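Local coordinates for inorganic pyrophosphatase (Anaplasma phagocytophilum, PDB 3LD3), which probably hydrolyses inorganic pyrophosphate to two phosphate ions with the help of magnesium, working as a homohexamer of the soluble pyrophosphatase family, at residues Val50-Asp55 / Leu61-Phe66; Asn118-Glu123 / Phe162-Glu167; Leu128-Thr133 / Gln137-Ile142; Val143-Ser146 / Phe152-Ser155; Gly78-Thr83 / Asp89-Leu94. All blocks are in the same frame, centred on the assembly; numbering follows the deposited sequence. Where two conformers were deposited one is given.

Interaction 1 of 5, residues Val50-Asp55 / Leu61-Phe66; sequences VKYEFD and LWVDRF. With PO4 (phosphate ion), chain C.
Lys51 and Arg65 face each other across the two strands, and their side chains reach the same phosphate ion. The guanidinium of Arg65 holds two phosphate oxygens, NH1 to O2 at 3.0 Å and, almost straight, NH2 to O3 at 3.3 Å with an N-H...O angle of 178°. Lys51 brings its aliphatic CD to 3.1 Å from Arg65 NH1, then bends at its last torsion, so that NZ turns to a weak bond with phosphate O4 and a shorter one, 2.7 Å, to Glu53 OE1. Both residues are predicted to bind substrate, and the ion probably occupies part of that site. Asp64 helps hold the guanidinium in place: its OD2 lies in the guanidinium plane, 2.9 Å from Arg65 NH1. The carboxylates of Glu53 and Asp64 stack with nearly parallel planes; their negative charges are probably offset by the lysine and arginine they pair with.

The framework is an antiparallel beta hairpin with a classic bulge, where Asp64 and Arg65 both face Lys51. Lys51 O accepts Asp64 N at 2.8 Å and Arg65 N only weakly. On the face carrying Tyr52 and Phe54, Leu61 CD1 sits over the Phe54 ring in a CH-pi contact, 3.5 Å from its centroid. Tyr52 OH bonds to Met102 of the second subunit, and Glu167 makes a salt bridge to Arg65 NE.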
# COMPACT_ATOMS: atom_id res chain seq x y z
N VAL A 50 -2.13 10.53 9.70
CA VAL A 50 -1.03 10.86 10.58
C VAL A 50 -0.56 12.27 10.20
O VAL A 50 -0.04 12.48 9.11
CB VAL A 50 0.14 9.87 10.47
CG1 VAL A 50 1.23 10.18 11.49
CG2 VAL A 50 -0.36 8.39 10.64
N LYS A 51 -0.71 13.22 11.10
CA LYS A 51 -0.37 14.62 10.79
C LYS A 51 1.04 14.90 11.30
O LYS A 51 1.26 15.19 12.49
CB LYS A 51 -1.35 15.62 11.41
CG LYS A 51 -1.08 16.99 10.78
CD LYS A 51 -1.43 18.14 11.57
CE LYS A 51 -1.47 19.38 10.67
NZ LYS A 51 -0.20 20.13 10.60
N TYR A 52 2.01 14.81 10.41
CA TYR A 52 3.36 15.16 10.73
C TYR A 52 3.55 16.68 10.62
O TYR A 52 2.81 17.37 9.89
CB TYR A 52 4.36 14.49 9.78
CG TYR A 52 4.28 12.99 9.69
CD1 TYR A 52 4.89 12.19 10.65
CD2 TYR A 52 3.60 12.35 8.62
CE1 TYR A 52 4.80 10.79 10.61
CE2 TYR A 52 3.53 10.96 8.55
CZ TYR A 52 4.15 10.19 9.53
OH TYR A 52 4.11 8.83 9.50
N GLU A 53 4.55 17.16 11.35
CA GLU A 53 4.98 18.54 11.30
C GLU A 53 6.45 18.64 11.55
O GLU A 53 6.95 18.05 12.49
CB GLU A 53 4.28 19.36 12.39
CG GLU A 53 2.76 19.42 12.22
CD GLU A 53 2.06 20.44 13.16
OE1 GLU A 53 0.80 20.58 13.06
OE2 GLU A 53 2.77 21.06 14.00
N PHE A 54 7.14 19.47 10.77
CA PHE A 54 8.54 19.75 11.05
C PHE A 54 8.72 20.74 12.19
O PHE A 54 7.95 21.69 12.32
CB PHE A 54 9.25 20.28 9.80
CG PHE A 54 9.72 19.22 8.91
CD1 PHE A 54 10.86 18.49 9.24
CD2 PHE A 54 8.98 18.84 7.80
CE1 PHE A 54 11.30 17.45 8.45
CE2 PHE A 54 9.40 17.79 6.99
CZ PHE A 54 10.56 17.09 7.32
N ASP A 55 9.76 20.50 12.97
CA ASP A 55 10.22 21.41 14.00
C ASP A 55 11.35 22.27 13.43
O ASP A 55 12.31 21.75 12.85
CB ASP A 55 10.72 20.61 15.18
CG ASP A 55 10.94 21.45 16.42
OD1 ASP A 55 11.94 22.20 16.45
OD2 ASP A 55 10.14 21.30 17.39
N LEU A 61 11.08 15.70 11.95
CA LEU A 61 9.67 15.51 11.65
C LEU A 61 8.99 14.86 12.86
O LEU A 61 9.43 13.83 13.31
CB LEU A 61 9.52 14.57 10.48
CG LEU A 61 8.14 14.49 9.85
CD1 LEU A 61 7.80 15.79 9.14
CD2 LEU A 61 8.10 13.29 8.92
N TRP A 62 7.93 15.48 13.37
CA TRP A 62 7.21 14.99 14.51
C TRP A 62 5.82 14.55 14.11
O TRP A 62 5.25 15.11 13.19
CB TRP A 62 7.04 16.12 15.54
CG TRP A 62 8.29 16.44 16.29
CD1 TRP A 62 9.35 17.18 15.84
CD2 TRP A 62 8.60 16.06 17.62
NE1 TRP A 62 10.31 17.26 16.82
CE2 TRP A 62 9.88 16.58 17.92
CE3 TRP A 62 7.93 15.33 18.59
CZ2 TRP A 62 10.47 16.41 19.15
CZ3 TRP A 62 8.55 15.13 19.80
CH2 TRP A 62 9.80 15.68 20.07
N VAL A 63 5.26 13.59 14.83
CA VAL A 63 3.86 13.35 14.76
C VAL A 63 3.18 14.40 15.66
O VAL A 63 3.27 14.31 16.89
CB VAL A 63 3.51 11.94 15.27
CG1 VAL A 63 2.00 11.71 15.17
CG2 VAL A 63 4.28 10.86 14.43
N ASP A 64 2.45 15.32 15.06
CA ASP A 64 1.69 16.29 15.83
C ASP A 64 0.49 15.59 16.44
O ASP A 64 0.24 15.69 17.65
CB ASP A 64 1.22 17.45 14.98
CG ASP A 64 0.34 18.40 15.77
OD1 ASP A 64 0.83 18.97 16.77
OD2 ASP A 64 -0.85 18.52 15.43
N ARG A 65 -0.26 14.88 15.61
CA ARG A 65 -1.39 14.09 16.07
C ARG A 65 -1.83 13.07 15.03
O ARG A 65 -1.43 13.16 13.86
CB ARG A 65 -2.57 15.02 16.39
CG ARG A 65 -3.26 15.63 15.20
CD ARG A 65 -4.26 16.72 15.64
NE ARG A 65 -4.97 17.38 14.55
CZ ARG A 65 -4.52 18.41 13.83
NH1 ARG A 65 -3.29 18.87 13.99
NH2 ARG A 65 -5.29 18.95 12.89
N PHE A 66 -2.66 12.14 15.44
CA PHE A 66 -3.48 11.40 14.53
C PHE A 66 -4.83 12.14 14.45
O PHE A 66 -5.38 12.53 15.50
CB PHE A 66 -3.65 9.96 15.01
CG PHE A 66 -2.34 9.18 15.12
CD1 PHE A 66 -1.99 8.22 14.16
CD2 PHE A 66 -1.47 9.39 16.17
CE1 PHE A 66 -0.80 7.52 14.27
CE2 PHE A 66 -0.29 8.70 16.29
CZ PHE A 66 0.05 7.75 15.31
P PO4 C . -3.29 22.41 11.77
O1 PO4 C . -3.98 23.70 12.15
O2 PO4 C . -2.75 21.70 12.99
O3 PO4 C . -4.25 21.47 11.09
O4 PO4 C . -2.15 22.76 10.80

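Interaction 2 of 5, residues Asn118-Glu123 / Phe162-Glu167. With PO4 (phosphate ion), chain C.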
# COMPACT_ATOMS: atom_id res chain seq x y z
N ASN A 118 -10.40 31.29 8.75
CA ASN A 118 -10.00 31.72 10.08
C ASN A 118 -10.18 30.55 11.03
O ASN A 118 -11.19 29.86 10.96
CB ASN A 118 -10.88 32.88 10.55
CG ASN A 118 -10.67 34.13 9.74
OD1 ASN A 118 -11.62 34.87 9.49
ND2 ASN A 118 -9.43 34.37 9.32
N ASP A 119 -9.20 30.34 11.90
CA ASP A 119 -9.29 29.26 12.88
C ASP A 119 -8.78 29.70 14.25
O ASP A 119 -8.67 30.91 14.51
CB ASP A 119 -8.57 28.01 12.35
CG ASP A 119 -7.06 28.19 12.23
OD1 ASP A 119 -6.40 27.22 11.80
OD2 ASP A 119 -6.54 29.26 12.58
N GLU A 120 -8.50 28.74 15.14
CA GLU A 120 -8.04 29.03 16.50
C GLU A 120 -6.68 29.77 16.53
O GLU A 120 -6.35 30.41 17.52
CB GLU A 120 -7.99 27.75 17.35
CG GLU A 120 -6.91 26.72 16.97
CD GLU A 120 -7.28 25.80 15.78
OE1 GLU A 120 -8.40 25.90 15.23
OE2 GLU A 120 -6.42 24.98 15.40
N LYS A 121 -5.93 29.71 15.43
CA LYS A 121 -4.67 30.46 15.29
C LYS A 121 -4.83 31.85 14.66
O LYS A 121 -3.85 32.58 14.55
CB LYS A 121 -3.66 29.67 14.45
CG LYS A 121 -3.39 28.28 14.98
CD LYS A 121 -2.43 27.53 14.09
CE LYS A 121 -3.14 26.66 13.08
NZ LYS A 121 -2.20 25.59 12.63
N GLY A 122 -6.05 32.20 14.24
CA GLY A 122 -6.31 33.48 13.56
C GLY A 122 -6.48 33.27 12.06
O GLY A 122 -7.18 32.34 11.65
N GLU A 123 -5.84 34.11 11.23
CA GLU A 123 -5.91 33.95 9.77
C GLU A 123 -5.07 32.77 9.32
O GLU A 123 -3.86 32.75 9.59
CB GLU A 123 -5.43 35.24 9.08
N PHE A 162 -14.50 20.52 8.64
CA PHE A 162 -14.98 19.44 9.50
C PHE A 162 -13.91 18.59 10.17
O PHE A 162 -14.20 17.88 11.15
CB PHE A 162 -15.99 18.55 8.73
CG PHE A 162 -17.21 19.31 8.27
CD1 PHE A 162 -18.05 19.93 9.19
CD2 PHE A 162 -17.51 19.43 6.92
CE1 PHE A 162 -19.15 20.65 8.76
CE2 PHE A 162 -18.61 20.15 6.48
CZ PHE A 162 -19.43 20.76 7.39
N TYR A 163 -12.67 18.65 9.69
CA TYR A 163 -11.64 17.76 10.24
C TYR A 163 -11.26 17.98 11.68
O TYR A 163 -10.73 17.07 12.32
CB TYR A 163 -10.38 17.72 9.37
CG TYR A 163 -9.36 18.82 9.53
CD1 TYR A 163 -8.02 18.51 9.72
CD2 TYR A 163 -9.72 20.15 9.48
CE1 TYR A 163 -7.05 19.54 9.79
CE2 TYR A 163 -8.77 21.16 9.58
CZ TYR A 163 -7.44 20.84 9.72
OH TYR A 163 -6.49 21.85 9.77
N LYS A 164 -11.54 19.19 12.19
CA LYS A 164 -11.25 19.55 13.57
C LYS A 164 -12.49 19.54 14.47
O LYS A 164 -12.39 19.91 15.64
CB LYS A 164 -10.61 20.94 13.63
CG LYS A 164 -9.13 20.96 13.31
CD LYS A 164 -8.62 22.41 13.12
CE LYS A 164 -7.11 22.47 13.14
NZ LYS A 164 -6.59 23.84 12.86
N LYS A 165 -13.63 19.05 13.97
CA LYS A 165 -14.88 19.12 14.73
C LYS A 165 -14.83 18.36 16.05
O LYS A 165 -15.61 18.68 16.96
CB LYS A 165 -16.05 18.60 13.90
CG LYS A 165 -16.60 19.60 12.93
CD LYS A 165 -17.47 20.67 13.61
CE LYS A 165 -17.73 21.79 12.65
NZ LYS A 165 -18.62 22.85 13.22
N LEU A 166 -13.99 17.34 16.16
CA LEU A 166 -13.91 16.55 17.39
C LEU A 166 -12.87 17.09 18.39
O LEU A 166 -12.69 16.52 19.47
CB LEU A 166 -13.63 15.08 17.07
CG LEU A 166 -14.73 14.44 16.22
CD1 LEU A 166 -14.46 12.95 15.94
CD2 LEU A 166 -16.12 14.60 16.89
N GLU A 167 -12.21 18.18 18.03
CA GLU A 167 -11.28 18.85 18.92
C GLU A 167 -11.95 20.14 19.42
O GLU A 167 -12.03 21.12 18.72
CB GLU A 167 -9.96 19.15 18.19
CG GLU A 167 -9.17 17.88 17.93
CD GLU A 167 -8.40 17.90 16.62
OE1 GLU A 167 -9.01 17.95 15.52
OE2 GLU A 167 -7.15 17.84 16.69
P PO4 C . -3.29 22.41 11.77
O1 PO4 C . -3.98 23.70 12.15
O2 PO4 C . -2.75 21.70 12.99
O3 PO4 C . -4.25 21.47 11.09
O4 PO4 C . -2.15 22.76 10.80
O HOH W 1 -7.29 24.57 10.20
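Lys164 NZ is gripped by four groups. Its shortest bond, 2.7 Å, goes to O1 of the phosphate ion, while Glu120 OE2 accepts from it at 2.8 Å on the syn side of the carboxylate. A water is a third acceptor, and Asp119 OD1 completes the salt-bridge network from the longer distance of 3.5 Å. The lysine chain is extended beyond CG and meets the glutamate from the opposite direction; Glu120 folds at chi2 (-81°) to bring its carboxylate round.

The same water donates to Asp119 OD1 and to Tyr163 OH, linking the two segments a second time. Tyr163 OH itself bonds phosphate O3 at 2.6 Å, and Lys121 NZ reaches the O1 already held by Lys164, also at 2.6 Å. Tyr163 is predicted to bind substrate, so this cluster of two lysines and a tyrosine is consistent with a pyrophosphate pocket. An Asx turn, in which Asp119 OD2 accepts Lys121 N, accompanies the type I turn that carries Glu120 and Lys121.

That turn joins strands 106-119 and 122-131, whereas residues 162-167 leave helix 150-162 on the way to strand 172-179, whose Val172 packs against both Asp119 and Lys164.

Interaction 3 of 5, residues Leu128-Thr133 / Gln137-Ile142; sequences LAVPAT and QYYGNI
Tyr139 carries its ring beside its own backbone N (chi1 -59°), and Val130 places CG1 likewise (chi1 -62°); with these torsions the valine meets the root of the tyrosine side chain as well as its ring. The contact folds the loop that follows strand 122-131 back over the end of that strand, without any hydrogen bond between the two segments. Val130 CB lies 3.7 Å from Tyr139 CB, and its CG1 approaches the near part of the ring, with CD1 at 3.9 Å.

On the other ortho carbon, Pro131 CD comes obliquely to 3.6 Å from Tyr139 CD2, which ties the last residue of the strand to the same ring. The loop holds its own shape: Gly140 N bonds to Gln137 O, and a type I turn from Tyr139 to Ile142 is closed by Ile142 N on Tyr139 O at 2.9 Å. Tyr138 puts CD2 over the centre of the Tyr139 ring, 3.6 Å above its plane. Beyond this pair Tyr139 also packs on Leu96 and Arg98, and Pro131 touches Phe66 of the fifth subunit. At the edge of the patch, Ile142 CG2 stands 4.1 Å from Val130 CG1.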
# COMPACT_ATOMS: atom_id res chain seq x y z
N LEU A 128 -3.37 26.68 -2.60
CA LEU A 128 -3.46 25.53 -3.48
C LEU A 128 -2.49 25.66 -4.64
O LEU A 128 -2.42 26.69 -5.29
CB LEU A 128 -4.87 25.37 -4.03
CG LEU A 128 -5.16 24.15 -4.92
CD1 LEU A 128 -4.97 22.80 -4.16
CD2 LEU A 128 -6.59 24.19 -5.57
N ALA A 129 -1.70 24.60 -4.87
CA ALA A 129 -0.66 24.62 -5.91
C ALA A 129 -0.63 23.31 -6.70
O ALA A 129 -1.15 22.27 -6.26
CB ALA A 129 0.72 24.91 -5.28
N VAL A 130 -0.00 23.37 -7.87
CA VAL A 130 0.27 22.19 -8.68
C VAL A 130 1.77 22.16 -8.93
O VAL A 130 2.45 23.18 -8.74
CB VAL A 130 -0.52 22.18 -10.00
CG1 VAL A 130 -2.08 22.15 -9.75
CG2 VAL A 130 -0.18 23.39 -10.89
N PRO A 131 2.33 21.01 -9.32
CA PRO A 131 3.77 20.99 -9.59
C PRO A 131 4.16 21.97 -10.68
O PRO A 131 3.37 22.21 -11.60
CB PRO A 131 4.01 19.55 -10.05
CG PRO A 131 2.90 18.77 -9.44
CD PRO A 131 1.73 19.68 -9.52
N ALA A 132 5.34 22.55 -10.56
CA ALA A 132 5.94 23.32 -11.65
C ALA A 132 6.00 22.45 -12.90
O ALA A 132 6.14 21.24 -12.85
CB ALA A 132 7.34 23.78 -11.26
N THR A 133 5.91 23.10 -14.06
CA THR A 133 5.89 22.34 -15.32
C THR A 133 7.15 21.47 -15.54
O THR A 133 7.03 20.42 -16.15
CB THR A 133 5.56 23.25 -16.53
OG1 THR A 133 6.47 24.35 -16.53
CG2 THR A 133 4.10 23.77 -16.44
N GLN A 137 4.23 18.09 -16.49
CA GLN A 137 3.44 18.92 -17.43
C GLN A 137 1.95 18.63 -17.38
O GLN A 137 1.16 19.34 -18.00
CB GLN A 137 3.92 18.74 -18.85
CG GLN A 137 5.31 19.25 -19.11
CD GLN A 137 5.57 19.45 -20.58
OE1 GLN A 137 4.74 19.12 -21.42
NE2 GLN A 137 6.71 20.01 -20.90
N TYR A 138 1.55 17.59 -16.65
CA TYR A 138 0.12 17.25 -16.54
C TYR A 138 -0.80 18.42 -16.20
O TYR A 138 -1.91 18.53 -16.76
CB TYR A 138 -0.07 16.16 -15.48
CG TYR A 138 -1.44 15.55 -15.44
CD1 TYR A 138 -1.78 14.50 -16.29
CD2 TYR A 138 -2.40 15.98 -14.51
CE1 TYR A 138 -3.06 13.90 -16.24
CE2 TYR A 138 -3.68 15.40 -14.48
CZ TYR A 138 -3.99 14.35 -15.33
OH TYR A 138 -5.24 13.74 -15.31
N TYR A 139 -0.36 19.30 -15.29
CA TYR A 139 -1.20 20.40 -14.80
C TYR A 139 -0.92 21.70 -15.51
O TYR A 139 -1.26 22.76 -15.01
CB TYR A 139 -0.98 20.59 -13.30
CG TYR A 139 -1.31 19.34 -12.49
CD1 TYR A 139 -2.61 19.08 -12.06
CD2 TYR A 139 -0.34 18.41 -12.18
CE1 TYR A 139 -2.90 17.94 -11.34
CE2 TYR A 139 -0.63 17.26 -11.45
CZ TYR A 139 -1.91 17.04 -11.03
OH TYR A 139 -2.23 15.90 -10.31
N GLY A 140 -0.33 21.62 -16.70
CA GLY A 140 0.01 22.82 -17.47
C GLY A 140 -1.10 23.79 -17.77
O GLY A 140 -0.85 24.99 -17.87
N ASN A 141 -2.30 23.28 -17.94
CA ASN A 141 -3.46 24.13 -18.24
C ASN A 141 -4.26 24.46 -16.99
O ASN A 141 -5.34 25.04 -17.10
CB ASN A 141 -4.35 23.49 -19.33
CG ASN A 141 -3.70 23.53 -20.71
OD1 ASN A 141 -2.96 24.45 -21.03
ND2 ASN A 141 -4.04 22.55 -21.56
N ILE A 142 -3.76 24.09 -15.81
CA ILE A 142 -4.36 24.49 -14.54
C ILE A 142 -3.66 25.76 -14.09
O ILE A 142 -2.51 25.70 -13.64
CB ILE A 142 -4.26 23.40 -13.45
CG1 ILE A 142 -4.92 22.12 -13.92
CG2 ILE A 142 -4.89 23.90 -12.16
CD1 ILE A 142 -6.44 22.27 -14.23

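Interaction 4 of 5, residues Val143-Ser146 / Phe152-Ser155; sequences VNYS and FLDS
The backbone of Tyr145 enters a short 3-10 segment just ahead of helix 150-162, and its CA stands 7.7 Å from that of Leu153 in the helix, too far for the main chains to meet. Leu153 spans the gap. Its CB points toward Tyr145, and with CG set beside the backbone N (chi1 -63°) and an extended second torsion the isopropyl end is carried across.

CD1 does most of the touching. It lies in the plane of the Tyr145 ring, at the edge, 3.6 Å from Tyr145 CD1, so the leucine presses on the rim and not on a face. The two side chains cross at about a right angle. The same methyl is 3.3 Å from Tyr145 O, while its sister CD2 lies 3.7 Å from that oxygen and 4.1 Å from Tyr145 CB; both methyls thus rest against the carbonyl oxygen, CD1 also reaching the ring rim and CD2 the CB. Tyr145 sets CG between its backbone N and carbonyl carbon (chi1 71°), which turns the ring rim to the helix. No hydrogen bond joins the segments; they meet by van der Waals contact of the leucine methyls with the ring rim and the carbonyl.

Trp177 of strand 172-179 packs against both partners, its ring meeting that of Tyr145 with planes about 15° apart, so the loop leading into helix 150-162 and the helix itself share one strand of the sheet.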
# COMPACT_ATOMS: atom_id res chain seq x y z
N VAL A 143 -4.29 26.91 -14.24
CA VAL A 143 -3.67 28.20 -13.89
C VAL A 143 -4.29 28.86 -12.66
O VAL A 143 -3.59 29.49 -11.88
CB VAL A 143 -3.69 29.20 -15.04
CG1 VAL A 143 -2.64 30.29 -14.78
CG2 VAL A 143 -3.43 28.50 -16.39
N ASN A 144 -5.61 28.69 -12.50
CA ASN A 144 -6.32 29.16 -11.34
C ASN A 144 -7.09 28.00 -10.77
O ASN A 144 -7.38 27.03 -11.48
CB ASN A 144 -7.32 30.30 -11.68
CG ASN A 144 -6.62 31.60 -11.95
OD1 ASN A 144 -6.11 32.25 -11.04
ND2 ASN A 144 -6.57 31.99 -13.23
N TYR A 145 -7.42 28.10 -9.49
CA TYR A 145 -8.15 27.06 -8.76
C TYR A 145 -9.43 26.67 -9.51
O TYR A 145 -9.84 25.52 -9.49
CB TYR A 145 -8.49 27.54 -7.34
CG TYR A 145 -9.54 28.62 -7.33
CD1 TYR A 145 -10.90 28.29 -7.28
CD2 TYR A 145 -9.20 29.96 -7.40
CE1 TYR A 145 -11.87 29.24 -7.33
CE2 TYR A 145 -10.18 30.94 -7.44
CZ TYR A 145 -11.51 30.58 -7.39
OH TYR A 145 -12.48 31.56 -7.42
N SER A 146 -10.06 27.65 -10.18
CA SER A 146 -11.31 27.43 -10.88
C SER A 146 -11.15 26.59 -12.15
O SER A 146 -12.13 26.19 -12.74
CB SER A 146 -11.94 28.78 -11.21
OG SER A 146 -10.99 29.66 -11.75
N PHE A 152 -13.99 18.89 -6.37
CA PHE A 152 -12.69 18.74 -5.68
C PHE A 152 -12.41 19.95 -4.79
O PHE A 152 -11.97 19.81 -3.65
CB PHE A 152 -11.58 18.52 -6.69
CG PHE A 152 -10.21 18.44 -6.07
CD1 PHE A 152 -9.88 17.35 -5.27
CD2 PHE A 152 -9.29 19.45 -6.27
CE1 PHE A 152 -8.59 17.26 -4.71
CE2 PHE A 152 -8.01 19.37 -5.70
CZ PHE A 152 -7.68 18.30 -4.93
N LEU A 153 -12.67 21.14 -5.32
CA LEU A 153 -12.49 22.35 -4.54
C LEU A 153 -13.38 22.32 -3.30
O LEU A 153 -12.94 22.69 -2.22
CB LEU A 153 -12.79 23.58 -5.36
CG LEU A 153 -11.89 23.83 -6.58
CD1 LEU A 153 -12.41 24.98 -7.42
CD2 LEU A 153 -10.47 24.11 -6.11
N ASP A 154 -14.62 21.87 -3.49
CA ASP A 154 -15.56 21.72 -2.39
C ASP A 154 -15.09 20.67 -1.36
O ASP A 154 -15.33 20.84 -0.18
CB ASP A 154 -16.95 21.38 -2.92
CG ASP A 154 -17.63 22.56 -3.62
OD1 ASP A 154 -17.15 23.73 -3.55
OD2 ASP A 154 -18.66 22.31 -4.27
N SER A 155 -14.45 19.58 -1.81
CA SER A 155 -13.87 18.60 -0.87
C SER A 155 -12.80 19.25 0.02
O SER A 155 -12.69 18.93 1.21
CB SER A 155 -13.28 17.35 -1.59
OG SER A 155 -11.96 17.56 -2.09

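Interaction 5 of 5, residues Gly78-Thr83 / Asp89-Leu94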
# COMPACT_ATOMS: atom_id res chain seq x y z
N GLY A 78 2.08 20.79 3.01
CA GLY A 78 3.29 21.22 3.65
C GLY A 78 3.39 22.72 3.72
O GLY A 78 2.35 23.41 3.74
N PHE A 79 4.61 23.20 3.79
CA PHE A 79 4.87 24.63 4.00
C PHE A 79 5.99 25.21 3.14
O PHE A 79 6.90 24.51 2.69
CB PHE A 79 5.16 24.91 5.48
CG PHE A 79 6.50 24.41 5.93
CD1 PHE A 79 7.61 25.24 5.96
CD2 PHE A 79 6.67 23.07 6.30
CE1 PHE A 79 8.85 24.77 6.35
CE2 PHE A 79 7.93 22.59 6.67
CZ PHE A 79 9.01 23.43 6.71
N ILE A 80 5.91 26.52 2.90
CA ILE A 80 6.97 27.24 2.20
C ILE A 80 8.03 27.68 3.20
O ILE A 80 7.74 28.47 4.13
CB ILE A 80 6.44 28.49 1.44
CG1 ILE A 80 5.24 28.15 0.54
CG2 ILE A 80 7.56 29.10 0.63
CD1 ILE A 80 4.57 29.38 -0.10
N PRO A 81 9.26 27.17 3.07
CA PRO A 81 10.32 27.64 3.96
C PRO A 81 10.57 29.14 3.89
O PRO A 81 10.41 29.75 2.83
CB PRO A 81 11.56 26.88 3.46
CG PRO A 81 11.05 25.70 2.78
CD PRO A 81 9.76 26.15 2.12
N ASN A 82 10.96 29.73 5.02
CA ASN A 82 11.37 31.12 5.04
C ASN A 82 10.23 32.08 4.72
O ASN A 82 10.43 33.06 3.98
CB ASN A 82 12.49 31.37 4.03
CG ASN A 82 13.79 31.38 4.65
OD1 ASN A 82 14.16 30.44 5.35
ND2 ASN A 82 14.54 32.46 4.41
N THR A 83 9.06 31.75 5.24
CA THR A 83 7.89 32.59 5.14
C THR A 83 7.26 32.79 6.52
O THR A 83 7.35 31.91 7.39
CB THR A 83 6.84 32.04 4.14
OG1 THR A 83 6.38 30.74 4.53
CG2 THR A 83 7.41 32.01 2.74
N ASP A 89 3.17 31.60 11.47
CA ASP A 89 3.75 30.38 10.95
C ASP A 89 4.08 30.52 9.46
O ASP A 89 3.59 31.41 8.80
CB ASP A 89 2.75 29.25 11.13
CG ASP A 89 2.57 28.86 12.59
OD1 ASP A 89 3.49 29.14 13.42
OD2 ASP A 89 1.52 28.25 12.89
N PRO A 90 4.88 29.61 8.91
CA PRO A 90 5.07 29.63 7.47
C PRO A 90 3.76 29.37 6.70
O PRO A 90 2.80 28.84 7.25
CB PRO A 90 6.10 28.51 7.23
CG PRO A 90 6.65 28.19 8.58
CD PRO A 90 5.59 28.48 9.54
N VAL A 91 3.73 29.80 5.44
CA VAL A 91 2.56 29.62 4.60
C VAL A 91 2.34 28.13 4.33
O VAL A 91 3.28 27.42 3.97
CB VAL A 91 2.77 30.30 3.23
CG1 VAL A 91 1.58 30.02 2.28
CG2 VAL A 91 3.00 31.84 3.40
N ASP A 92 1.11 27.68 4.56
CA ASP A 92 0.72 26.30 4.31
C ASP A 92 0.23 26.15 2.88
O ASP A 92 -0.51 27.01 2.37
CB ASP A 92 -0.39 25.90 5.27
CG ASP A 92 0.07 25.90 6.72
OD1 ASP A 92 1.23 25.49 6.97
OD2 ASP A 92 -0.72 26.34 7.58
N VAL A 93 0.63 25.05 2.24
CA VAL A 93 0.27 24.77 0.87
C VAL A 93 -0.25 23.35 0.71
O VAL A 93 0.39 22.37 1.16
CB VAL A 93 1.50 24.97 -0.07
CG1 VAL A 93 1.08 24.87 -1.57
CG2 VAL A 93 2.17 26.33 0.20
N LEU A 94 -1.36 23.24 -0.02
CA LEU A 94 -1.89 22.01 -0.55
C LEU A 94 -1.34 21.83 -1.97
O LEU A 94 -1.57 22.65 -2.87
CB LEU A 94 -3.42 22.07 -0.61
CG LEU A 94 -4.12 22.12 0.76
CD1 LEU A 94 -5.47 22.92 0.68
CD2 LEU A 94 -4.30 20.74 1.28
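Pro90, Val91 and Thr83 lock together where two neighbouring antiparallel strands, 76-79 and 92-95 of the central mixed sheet, run out into the loop that joins them. The Thr83 hydroxyl does two jobs. OG1 donates to Ile80 O at 2.7 Å and accepts Val91 N at 3.0 Å, with the second bond nearly straight (164°). A chi1 of 60° sets OG1 between the backbone N and the carbonyl carbon, where it can reach both partners, and so the hydroxyl carries on the pairing beyond the regular strands.

Pro90 CB rests against both Ile80 O and Thr83 OG1, 3.5 Å from each, and touches Phe79 CD1 obliquely; the proline and phenylalanine side chains lie side by side. Val91 is held by its backbone too, since its O accepts Ile80 N, and its CG1 lies alongside Ile80 CD1. Further in, Gly78 and Val93 form a hydrogen-bonded antiparallel pair with both N-H groups used, and Phe79 faces Asp92 in a non-hydrogen-bonded one.

Asp92 is predicted to bind both magnesium ions. Its OD2 makes a salt bridge to Lys126 and lies close to Asp124, another predicted ligand. Helix 180-195 covers the apolar side, with Ala190 on both Thr83 and Val91. On that side Ile80 CG1 also meets Val93 CG2, at 3.6 Å.

Interaction 5 is the innermost, its centre about 7 Å from that of the chain, against 13 to 15 Å for the other, partly buried contacts further out. It combines strand pairing with apolar packing while carrying Asp92, a predicted magnesium ligand; Phe54 of interaction 1 packs on its Phe79. Interactions 1 and 2 share one phosphate ion: interaction 2 is almost wholly charged, whereas interaction 1 is charged on the phosphate side and apolar on the other face of its hairpin. Interactions 3 and 4, away from the predicted sites, rest on van der Waals contacts, mainly apolar, and meet through Leu128, which packs on Leu153 and Tyr145. Interactions 2 and 3 use opposite ends of strand 122-131, beside strand 92-95 of interaction 5.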